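Long-range contacts in sensory box histidine kinase/response regulator (Burkholderia thailandensis, PDB 3MR0), which probably serves as a sensor kinase in a two-component phosphorelay, this chain being its PAS domain with the helix that follows: residues W23-K28 / Y113-W118; K73-H78 / A104-A109; D80-E85 / I98-Q103. All blocks are in the same frame, centred on the assembly; numbering follows the deposited sequence.

Contact 1: residues W23-K28 / Y113-W118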
loop_
_atom_site.group_PDB
_atom_site.type_symbol
_atom_site.label_atom_id
_atom_site.label_comp_id
_atom_site.label_asym_id
_atom_site.label_seq_id
_atom_site.Cartn_x
_atom_site.Cartn_y
_atom_site.Cartn_z
ATOM N N TRP A 23 -8.216 0.057 -3.432
ATOM C CA TRP A 23 -7.954 1.427 -3.863
ATOM C C TRP A 23 -8.035 1.601 -5.399
ATOM O O TRP A 23 -7.735 0.683 -6.150
ATOM C CB TRP A 23 -6.645 1.975 -3.262
ATOM C CG TRP A 23 -5.375 1.186 -3.529
ATOM C CD1 TRP A 23 -4.809 0.246 -2.722
ATOM C CD2 TRP A 23 -4.498 1.324 -4.658
ATOM N NE1 TRP A 23 -3.648 -0.219 -3.280
ATOM C CE2 TRP A 23 -3.438 0.419 -4.474
ATOM C CE3 TRP A 23 -4.515 2.122 -5.816
ATOM C CZ2 TRP A 23 -2.405 0.287 -5.393
ATOM C CZ3 TRP A 23 -3.495 1.988 -6.726
ATOM C CH2 TRP A 23 -2.451 1.081 -6.510
ATOM N N ASP A 24 -8.483 2.766 -5.849
ATOM C CA ASP A 24 -8.641 3.044 -7.285
ATOM C C ASP A 24 -8.144 4.454 -7.554
ATOM O O ASP A 24 -8.759 5.427 -7.122
ATOM C CB ASP A 24 -10.113 2.910 -7.685
ATOM C CG ASP A 24 -10.383 3.239 -9.168
ATOM O OD1 ASP A 24 -9.476 3.630 -9.913
ATOM O OD2 ASP A 24 -11.545 3.092 -9.593
ATOM N N TRP A 25 -7.042 4.561 -8.283
ATOM C CA TRP A 25 -6.272 5.793 -8.336
ATOM C C TRP A 25 -6.114 6.387 -9.741
ATOM O O TRP A 25 -5.820 5.678 -10.702
ATOM C CB TRP A 25 -4.915 5.498 -7.724
ATOM C CG TRP A 25 -3.960 6.615 -7.656
ATOM C CD1 TRP A 25 -4.066 7.753 -6.907
ATOM C CD2 TRP A 25 -2.702 6.678 -8.321
ATOM N NE1 TRP A 25 -2.955 8.526 -7.083
ATOM C CE2 TRP A 25 -2.099 7.889 -7.951
ATOM C CE3 TRP A 25 -2.030 5.830 -9.212
ATOM C CZ2 TRP A 25 -0.849 8.277 -8.438
ATOM C CZ3 TRP A 25 -0.801 6.207 -9.693
ATOM C CH2 TRP A 25 -0.216 7.417 -9.307
ATOM N N ASN A 26 -6.327 7.696 -9.843
ATOM C CA ASN A 26 -6.167 8.406 -11.100
ATOM C C ASN A 26 -4.814 9.073 -11.096
ATOM O O ASN A 26 -4.548 9.943 -10.270
ATOM C CB ASN A 26 -7.277 9.442 -11.304
ATOM C CG ASN A 26 -7.200 10.121 -12.663
ATOM O OD1 ASN A 26 -6.232 10.806 -12.973
ATOM N ND2 ASN A 26 -8.225 9.930 -13.478
ATOM N N PRO A 27 -3.941 8.644 -12.012
ATOM C CA PRO A 27 -2.549 9.104 -12.035
ATOM C C PRO A 27 -2.375 10.585 -12.383
ATOM O O PRO A 27 -1.438 11.199 -11.889
ATOM C CB PRO A 27 -1.893 8.199 -13.092
ATOM C CG PRO A 27 -2.747 6.953 -13.104
ATOM C CD PRO A 27 -4.148 7.479 -12.893
ATOM N N LYS A 28 -3.239 11.157 -13.203
ATOM C CA LYS A 28 -3.036 12.541 -13.580
ATOM C C LYS A 28 -3.506 13.476 -12.451
ATOM O O LYS A 28 -2.811 14.424 -12.078
ATOM C CB LYS A 28 -3.698 12.844 -14.933
ATOM C CG LYS A 28 -5.044 12.202 -15.113
ATOM C CD LYS A 28 -5.634 12.488 -16.492
ATOM C CE LYS A 28 -5.099 11.525 -17.546
ATOM N NZ LYS A 28 -5.989 11.392 -18.716
ATOM N N TYR A 113 -3.998 6.167 -17.125
ATOM C CA TYR A 113 -5.223 6.885 -16.793
ATOM C C TYR A 113 -5.901 6.313 -15.575
ATOM O O TYR A 113 -6.775 6.946 -15.015
ATOM C CB TYR A 113 -6.219 6.890 -17.956
ATOM C CG TYR A 113 -6.683 5.516 -18.418
ATOM C CD1 TYR A 113 -7.780 4.885 -17.842
ATOM C CD2 TYR A 113 -6.044 4.869 -19.465
ATOM C CE1 TYR A 113 -8.202 3.646 -18.286
ATOM C CE2 TYR A 113 -6.456 3.646 -19.902
ATOM C CZ TYR A 113 -7.526 3.041 -19.319
ATOM O OH TYR A 113 -7.899 1.810 -19.787
ATOM N N ARG A 114 -5.503 5.116 -15.154
ATOM C CA ARG A 114 -6.124 4.485 -13.996
ATOM C C ARG A 114 -5.142 3.513 -13.388
ATOM O O ARG A 114 -4.225 3.094 -14.051
ATOM C CB ARG A 114 -7.410 3.746 -14.415
ATOM C CG ARG A 114 -8.276 3.240 -13.275
ATOM C CD ARG A 114 -9.488 2.522 -13.800
ATOM N NE ARG A 114 -10.388 2.120 -12.726
ATOM C CZ ARG A 114 -11.550 1.504 -12.918
ATOM N NH1 ARG A 114 -11.957 1.216 -14.146
ATOM N NH2 ARG A 114 -12.307 1.175 -11.886
HETATM N N MSE A 115 -5.336 3.176 -12.115
HETATM C CA MSE A 115 -4.579 2.099 -11.453
HETATM C C MSE A 115 -5.408 1.536 -10.267
HETATM O O MSE A 115 -5.895 2.284 -9.419
HETATM C CB MSE A 115 -3.200 2.606 -11.004
HETATM C CG MSE A 115 -2.263 1.506 -10.534
HETATM SE SE MSE A 115 -0.613 2.207 -9.741
HETATM C CE MSE A 115 0.294 0.533 -9.318
ATOM N N VAL A 116 -5.568 0.219 -10.221
ATOM C CA VAL A 116 -6.401 -0.392 -9.190
ATOM C C VAL A 116 -5.610 -1.401 -8.386
ATOM O O VAL A 116 -4.812 -2.147 -8.938
ATOM C CB VAL A 116 -7.612 -1.106 -9.787
ATOM C CG1 VAL A 116 -8.522 -1.586 -8.670
ATOM C CG2 VAL A 116 -8.361 -0.178 -10.720
ATOM N N GLY A 117 -5.840 -1.438 -7.082
ATOM C CA GLY A 117 -5.123 -2.367 -6.246
ATOM C C GLY A 117 -5.673 -2.465 -4.849
ATOM O O GLY A 117 -6.779 -2.034 -4.551
ATOM N N TRP A 118 -4.884 -3.062 -3.978
ATOM C CA TRP A 118 -5.302 -3.274 -2.612
ATOM C C TRP A 118 -4.166 -3.020 -1.630
ATOM O O TRP A 118 -3.006 -2.860 -2.015
ATOM C CB TRP A 118 -5.843 -4.696 -2.441
ATOM C CG TRP A 118 -4.982 -5.827 -3.022
ATOM C CD1 TRP A 118 -5.182 -6.475 -4.214
ATOM C CD2 TRP A 118 -3.839 -6.464 -2.420
ATOM N NE1 TRP A 118 -4.238 -7.443 -4.394
ATOM C CE2 TRP A 118 -3.398 -7.463 -3.311
ATOM C CE3 TRP A 118 -3.131 -6.274 -1.220
ATOM C CZ2 TRP A 118 -2.293 -8.267 -3.050
ATOM C CZ3 TRP A 118 -2.027 -7.072 -0.957
ATOM C CH2 TRP A 118 -1.619 -8.058 -1.870
HETATM O O HOH W 1 -8.799 7.052 -12.698
#
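Trp23 holds CG between its backbone N and carbonyl carbon (chi1 57°), and its indole lies over Gly117 on the partner strand; Asp24 has CG anti to its backbone N (chi1 178°), and its carboxylate meets Arg114 on the opposite face of the sheet. The arrangement illustrates how an antiparallel strand pair carries an aromatic layer on one side and a charged one on the other. Trp23 and Gly117 are a hydrogen-bonded pair, with Trp23 N 2.8 Å from Gly117 O and a return bond from Gly117 N to Trp23 O. Because Gly117 has no side chain, the ring can settle close to its backbone: Gly117 CA makes a CH-pi contact 4.0 Å from the centroid of the five-membered ring. At the ring's edge, Trp23 NE1 gives a weak bond to Trp118 O (3.0 Å), an acceptor for the polar atom of a buried indole. Met115, a selenomethionine, extends between two tryptophans; its SE lies 3.9 Å from Trp23 CH2, in the plane of that ring, and approaches Trp25 obliquely, giving two Met-aromatic contacts. On the charged face, Arg114 NH2 meets Asp24 OD2 at 3.1 Å from above the carboxylate plane, forming a salt bridge, and a weak second bond joins NE to OD1. Tyr113 and Arg114 both face Leu105 in a classic beta bulge. Trp23 and Trp25 line a pocket holding a glycol ether, probably from the crystallisation liquor. Strands 32-34 and 95-106 flank the pair; of helix 65-78, Leu72 and Leu76 pack on Trp25, and Leu72 and His75 on Met115.

Contact 2: residues K73-H78 / A104-A109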
loop_
_atom_site.group_PDB
_atom_site.type_symbol
_atom_site.label_atom_id
_atom_site.label_comp_id
_atom_site.label_asym_id
_atom_site.label_seq_id
_atom_site.Cartn_x
_atom_site.Cartn_y
_atom_site.Cartn_z
ATOM N N LYS A 73 6.998 4.471 -10.133
ATOM C CA LYS A 73 7.588 4.885 -11.402
ATOM C C LYS A 73 7.962 3.694 -12.294
ATOM O O LYS A 73 7.639 3.662 -13.464
ATOM C CB LYS A 73 8.816 5.732 -11.122
ATOM C CG LYS A 73 9.490 6.276 -12.363
ATOM C CD LYS A 73 10.622 7.200 -11.978
ATOM C CE LYS A 73 11.526 7.514 -13.149
ATOM N NZ LYS A 73 12.865 7.924 -12.628
ATOM N N ALA A 74 8.642 2.708 -11.734
ATOM C CA ALA A 74 8.992 1.525 -12.489
ATOM C C ALA A 74 7.735 0.877 -13.082
ATOM O O ALA A 74 7.775 0.301 -14.176
ATOM C CB ALA A 74 9.754 0.547 -11.605
ATOM N N HIS A 75 6.623 0.974 -12.357
ATOM C CA HIS A 75 5.339 0.439 -12.841
ATOM C C HIS A 75 4.751 1.326 -13.924
ATOM O O HIS A 75 4.470 0.864 -15.025
ATOM C CB HIS A 75 4.314 0.257 -11.712
ATOM C CG HIS A 75 3.023 -0.358 -12.167
ATOM N ND1 HIS A 75 2.927 -1.671 -12.569
ATOM C CD2 HIS A 75 1.783 0.168 -12.308
ATOM C CE1 HIS A 75 1.682 -1.934 -12.926
ATOM N NE2 HIS A 75 0.967 -0.833 -12.779
ATOM N N LEU A 76 4.565 2.602 -13.609
ATOM C CA LEU A 76 3.903 3.508 -14.546
ATOM C C LEU A 76 4.702 3.741 -15.825
ATOM O O LEU A 76 4.134 4.146 -16.833
ATOM C CB LEU A 76 3.554 4.844 -13.895
ATOM C CG LEU A 76 2.541 4.750 -12.763
ATOM C CD1 LEU A 76 2.280 6.137 -12.146
ATOM C CD2 LEU A 76 1.257 4.088 -13.252
ATOM N N GLU A 77 6.007 3.492 -15.787
ATOM C CA GLU A 77 6.844 3.717 -16.955
ATOM C C GLU A 77 7.345 2.462 -17.632
ATOM O O GLU A 77 7.412 2.406 -18.848
ATOM C CB GLU A 77 8.051 4.570 -16.593
ATOM C CG GLU A 77 7.727 6.012 -16.344
ATOM C CD GLU A 77 8.958 6.782 -15.940
ATOM O OE1 GLU A 77 10.064 6.250 -16.141
ATOM O OE2 GLU A 77 8.827 7.900 -15.409
ATOM N N HIS A 78 7.754 1.464 -16.867
ATOM C CA HIS A 78 8.366 0.305 -17.492
ATOM C C HIS A 78 7.406 -0.847 -17.448
ATOM O O HIS A 78 7.666 -1.909 -17.990
ATOM C CB HIS A 78 9.693 -0.020 -16.829
ATOM C CG HIS A 78 10.754 0.989 -17.130
ATOM N ND1 HIS A 78 11.394 1.721 -16.154
ATOM C CD2 HIS A 78 11.262 1.419 -18.309
ATOM C CE1 HIS A 78 12.265 2.539 -16.713
ATOM N NE2 HIS A 78 12.202 2.379 -18.023
ATOM N N ALA A 104 -1.832 -0.654 -13.209
ATOM C CA ALA A 104 -2.206 0.537 -13.947
ATOM C C ALA A 104 -2.829 0.189 -15.312
ATOM O O ALA A 104 -2.674 -0.923 -15.812
ATOM C CB ALA A 104 -0.981 1.412 -14.131
ATOM N N LEU A 105 -3.526 1.155 -15.898
ATOM C CA LEU A 105 -4.065 1.038 -17.244
ATOM C C LEU A 105 -3.530 2.210 -18.024
ATOM O O LEU A 105 -3.575 3.339 -17.539
ATOM C CB LEU A 105 -5.594 1.086 -17.215
ATOM C CG LEU A 105 -6.268 -0.099 -16.536
ATOM C CD1 LEU A 105 -7.549 0.354 -15.899
ATOM C CD2 LEU A 105 -6.513 -1.238 -17.507
ATOM N N TRP A 106 -3.024 1.936 -19.227
ATOM C CA TRP A 106 -2.445 2.958 -20.105
ATOM C C TRP A 106 -3.243 3.131 -21.380
ATOM O O TRP A 106 -3.809 2.169 -21.905
ATOM C CB TRP A 106 -1.035 2.560 -20.520
ATOM C CG TRP A 106 -0.107 2.387 -19.399
ATOM C CD1 TRP A 106 0.703 3.344 -18.840
ATOM C CD2 TRP A 106 0.138 1.179 -18.683
ATOM N NE1 TRP A 106 1.436 2.794 -17.814
ATOM C CE2 TRP A 106 1.105 1.468 -17.691
ATOM C CE3 TRP A 106 -0.356 -0.131 -18.784
ATOM C CZ2 TRP A 106 1.579 0.496 -16.804
ATOM C CZ3 TRP A 106 0.111 -1.093 -17.878
ATOM C CH2 TRP A 106 1.066 -0.773 -16.916
ATOM N N ASN A 107 -3.270 4.354 -21.888
ATOM C CA ASN A 107 -3.896 4.602 -23.175
ATOM C C ASN A 107 -2.910 4.214 -24.285
ATOM O O ASN A 107 -1.842 3.677 -23.999
ATOM C CB ASN A 107 -4.414 6.042 -23.272
ATOM C CG ASN A 107 -3.311 7.058 -23.385
ATOM O OD1 ASN A 107 -2.153 6.713 -23.545
ATOM N ND2 ASN A 107 -3.670 8.328 -23.323
ATOM N N SER A 108 -3.266 4.442 -25.546
ATOM C CA SER A 108 -2.391 4.012 -26.638
ATOM C C SER A 108 -1.119 4.852 -26.711
ATOM O O SER A 108 -0.153 4.486 -27.383
ATOM C CB SER A 108 -3.122 4.020 -27.971
ATOM O OG SER A 108 -3.647 5.295 -28.277
ATOM N N ALA A 109 -1.124 5.976 -26.005
ATOM C CA ALA A 109 0.047 6.832 -25.913
ATOM C C ALA A 109 1.045 6.398 -24.821
ATOM O O ALA A 109 2.041 7.074 -24.605
ATOM C CB ALA A 109 -0.391 8.268 -25.697
#
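Trp106 meets the last turn of helix 65-78 through the rim of its indole; in this PAS domain the helix is joined to the antiparallel sheet by polar as well as apolar contacts. The CB of Trp106 leaves strand 104-106 toward the helix, and CG stands anti to the carbonyl carbon (chi1 -60°). In the ring beyond, CD1 is 4.1 Å from Leu76 O, and the next atom, NE1, donates a hydrogen bond to that oxygen at 3.2 Å, arriving above the carbonyl plane. Farther round, CZ2 touches His75 O at 3.4 Å while also lying over one face of the His75 ring. CH2, at the far end, comes within 4.1 Å of His75 NE2; the two rings are oblique to each other, their planes 46° apart. A carbonyl from each of two successive helix residues thus meets the edge of one indole, which also borders a bound glycol ether together with Glu77, His78, Asn107 and Ser108. Ala104 CB lies over one face of the Trp106 ring, toward its rim, and touches Leu76 CD2 at 3.6 Å. His75 is gripped at both nitrogens: ND1 bonds to Asp80 O beyond the helix, which is consistent with a neutral ring carrying its proton there, and NE2 accepts the backbone N-H of Ala104 at 2.8 Å, the donor lying almost exactly in the imidazole plane.

Contact 3: residues D80-E85 / I98-Q103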
loop_
_atom_site.group_PDB
_atom_site.type_symbol
_atom_site.label_atom_id
_atom_site.label_comp_id
_atom_site.label_asym_id
_atom_site.label_seq_id
_atom_site.Cartn_x
_atom_site.Cartn_y
_atom_site.Cartn_z
ATOM N N ASP A 80 6.818 -2.547 -15.018
ATOM C CA ASP A 80 7.266 -3.502 -14.004
ATOM C C ASP A 80 6.214 -3.660 -12.935
ATOM O O ASP A 80 5.480 -2.710 -12.640
ATOM C CB ASP A 80 8.551 -3.034 -13.324
ATOM C CG ASP A 80 9.799 -3.364 -14.123
ATOM O OD1 ASP A 80 9.672 -3.929 -15.242
ATOM O OD2 ASP A 80 10.907 -3.051 -13.616
ATOM N N THR A 81 6.173 -4.848 -12.332
ATOM C CA THR A 81 5.179 -5.177 -11.309
ATOM C C THR A 81 5.183 -4.172 -10.147
ATOM O O THR A 81 6.239 -3.695 -9.717
ATOM C CB THR A 81 5.405 -6.610 -10.791
ATOM O OG1 THR A 81 5.133 -7.537 -11.848
ATOM C CG2 THR A 81 4.506 -6.912 -9.627
ATOM N N TYR A 82 3.991 -3.827 -9.665
ATOM C CA TYR A 82 3.865 -3.034 -8.446
ATOM C C TYR A 82 3.367 -3.921 -7.312
ATOM O O TYR A 82 2.212 -4.370 -7.302
ATOM C CB TYR A 82 2.957 -1.818 -8.646
ATOM C CG TYR A 82 2.943 -0.874 -7.472
ATOM C CD1 TYR A 82 3.995 0.008 -7.248
ATOM C CD2 TYR A 82 1.880 -0.863 -6.579
ATOM C CE1 TYR A 82 3.984 0.871 -6.161
ATOM C CE2 TYR A 82 1.858 0.007 -5.495
ATOM C CZ TYR A 82 2.904 0.866 -5.288
ATOM O OH TYR A 82 2.859 1.720 -4.202
ATOM N N ASP A 83 4.267 -4.161 -6.357
ATOM C CA ASP A 83 4.011 -4.999 -5.188
ATOM C C ASP A 83 5.056 -4.686 -4.131
ATOM O O ASP A 83 6.152 -5.233 -4.140
ATOM C CB ASP A 83 4.072 -6.479 -5.582
ATOM C CG ASP A 83 3.669 -7.402 -4.456
ATOM O OD1 ASP A 83 3.882 -7.055 -3.283
ATOM O OD2 ASP A 83 3.141 -8.490 -4.756
ATOM N N VAL A 84 4.734 -3.785 -3.225
ATOM C CA VAL A 84 5.744 -3.338 -2.288
ATOM C C VAL A 84 5.231 -3.481 -0.875
ATOM O O VAL A 84 4.025 -3.546 -0.657
ATOM C CB VAL A 84 6.168 -1.860 -2.545
ATOM C CG1 VAL A 84 7.038 -1.763 -3.761
ATOM C CG2 VAL A 84 4.939 -0.936 -2.674
ATOM N N GLU A 85 6.150 -3.526 0.078
ATOM C CA GLU A 85 5.779 -3.443 1.463
ATOM C C GLU A 85 6.412 -2.206 2.053
ATOM O O GLU A 85 7.573 -1.901 1.791
ATOM C CB GLU A 85 6.176 -4.722 2.201
ATOM C CG GLU A 85 5.401 -5.928 1.672
ATOM C CD GLU A 85 5.628 -7.206 2.465
ATOM O OE1 GLU A 85 6.653 -7.315 3.170
ATOM O OE2 GLU A 85 4.758 -8.100 2.371
ATOM N N ILE A 98 2.148 -2.111 5.529
ATOM C CA ILE A 98 1.195 -2.633 4.562
ATOM C C ILE A 98 1.946 -3.250 3.379
ATOM O O ILE A 98 3.049 -2.810 3.025
ATOM C CB ILE A 98 0.233 -1.524 4.022
ATOM C CG1 ILE A 98 1.014 -0.326 3.452
ATOM C CG2 ILE A 98 -0.747 -1.073 5.087
ATOM C CD1 ILE A 98 0.118 0.755 2.822
ATOM N N GLN A 99 1.353 -4.275 2.774
ATOM C CA GLN A 99 1.740 -4.689 1.423
ATOM C C GLN A 99 0.766 -4.015 0.448
ATOM O O GLN A 99 -0.444 -4.052 0.669
ATOM C CB GLN A 99 1.667 -6.208 1.266
ATOM C CG GLN A 99 1.902 -6.670 -0.156
ATOM C CD GLN A 99 1.662 -8.151 -0.339
ATOM O OE1 GLN A 99 0.900 -8.758 0.414
ATOM N NE2 GLN A 99 2.289 -8.735 -1.354
ATOM N N SER A 100 1.289 -3.370 -0.596
ATOM C CA SER A 100 0.446 -2.713 -1.609
ATOM C C SER A 100 0.747 -3.314 -2.975
ATOM O O SER A 100 1.907 -3.386 -3.393
ATOM C CB SER A 100 0.644 -1.191 -1.622
ATOM O OG SER A 100 -0.275 -0.537 -2.476
ATOM N N ARG A 101 -0.312 -3.724 -3.669
ATOM C CA ARG A 101 -0.208 -4.340 -4.992
ATOM C C ARG A 101 -1.250 -3.726 -5.923
ATOM O O ARG A 101 -2.382 -3.488 -5.529
ATOM C CB ARG A 101 -0.412 -5.853 -4.883
ATOM C CG ARG A 101 -0.201 -6.624 -6.161
ATOM C CD ARG A 101 -0.469 -8.125 -5.955
ATOM N NE ARG A 101 0.492 -8.772 -5.053
ATOM C CZ ARG A 101 0.548 -10.088 -4.830
ATOM N NH1 ARG A 101 -0.298 -10.906 -5.435
ATOM N NH2 ARG A 101 1.452 -10.584 -3.998
ATOM N N GLY A 102 -0.869 -3.472 -7.164
ATOM C CA GLY A 102 -1.760 -2.781 -8.067
ATOM C C GLY A 102 -1.340 -2.864 -9.511
ATOM O O GLY A 102 -0.224 -3.259 -9.823
ATOM N N GLN A 103 -2.266 -2.473 -10.378
ATOM C CA GLN A 103 -2.098 -2.579 -11.810
ATOM C C GLN A 103 -2.684 -1.344 -12.457
ATOM O O GLN A 103 -3.870 -1.032 -12.275
ATOM C CB GLN A 103 -2.803 -3.814 -12.354
ATOM C CG GLN A 103 -2.691 -3.941 -13.875
ATOM C CD GLN A 103 -1.254 -4.130 -14.329
ATOM O OE1 GLN A 103 -0.613 -5.086 -13.936
ATOM N NE2 GLN A 103 -0.742 -3.219 -15.140
HETATM O O HOH W 2 0.750 1.725 -2.620
HETATM O O HOH W 3 1.629 -4.837 -10.674
#
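Val84 and Ser100 face each other as a hydrogen-bonded antiparallel pair, the strands running 173° apart: Ser100 N lies 2.7 Å from Val84 O, and Val84 N bonds back to Ser100 O. At the next, non-hydrogen-bonded pair, Asp83 CA and Arg101 CA are 4.3 Å apart. Asp83 gathers Arg101, which faces it, and Gln99, diagonally across. Asp83 OD1 accepts a nearly straight bond from Gln99 NE2 at 3.0 Å; the donor arrives on the syn side, 15° out of the carboxylate plane, and OD1 lies in the Gln99 amide plane. Asp83 OD2 forms a salt bridge with Arg101 NE at 2.7 Å, although the bonds from NE and NH2 are bent and weak, and a second Arg101 conformer makes this geometry less certain. This is the hairpin of strands 82-89 and 95-106, with 82-89 an outermost strand of the PAS sheet in this chain. Glu85 CG packs on Gln99 CB at 3.8 Å, while its OE2 pairs with Arg125 of the C-terminal helix. On the other face, Tyr82 sets its ring edge against Ser100, CE2 3.7 Å from OG, and a water joins Tyr82 OH to Ser100 OG. A second water accepts from Tyr82 N and donates to Gly102 O.

How the contacts relate
The three contacts enclose one another along the chain: contact 1 pairs its outermost segments, contact 2 lies within, and contact 3 innermost. Their centres are 11 to 14 Å apart, and all meet one antiparallel sheet. Strand 95-106 supplies contacts 2 and 3 and lies beside strand 112-121 of contact 1, while helix 65-78 leads into strand 82-89. Met115 of contact 1 joins all three, its CE packing on His75 of contact 2 and Tyr82 of contact 3. Together they join the sheet's strands to each other and to helix 65-78. Contacts 1 and 3 line one glycol ether pocket, whereas contact 2 borders a separate bound molecule at the C-terminal end of helix 65-78.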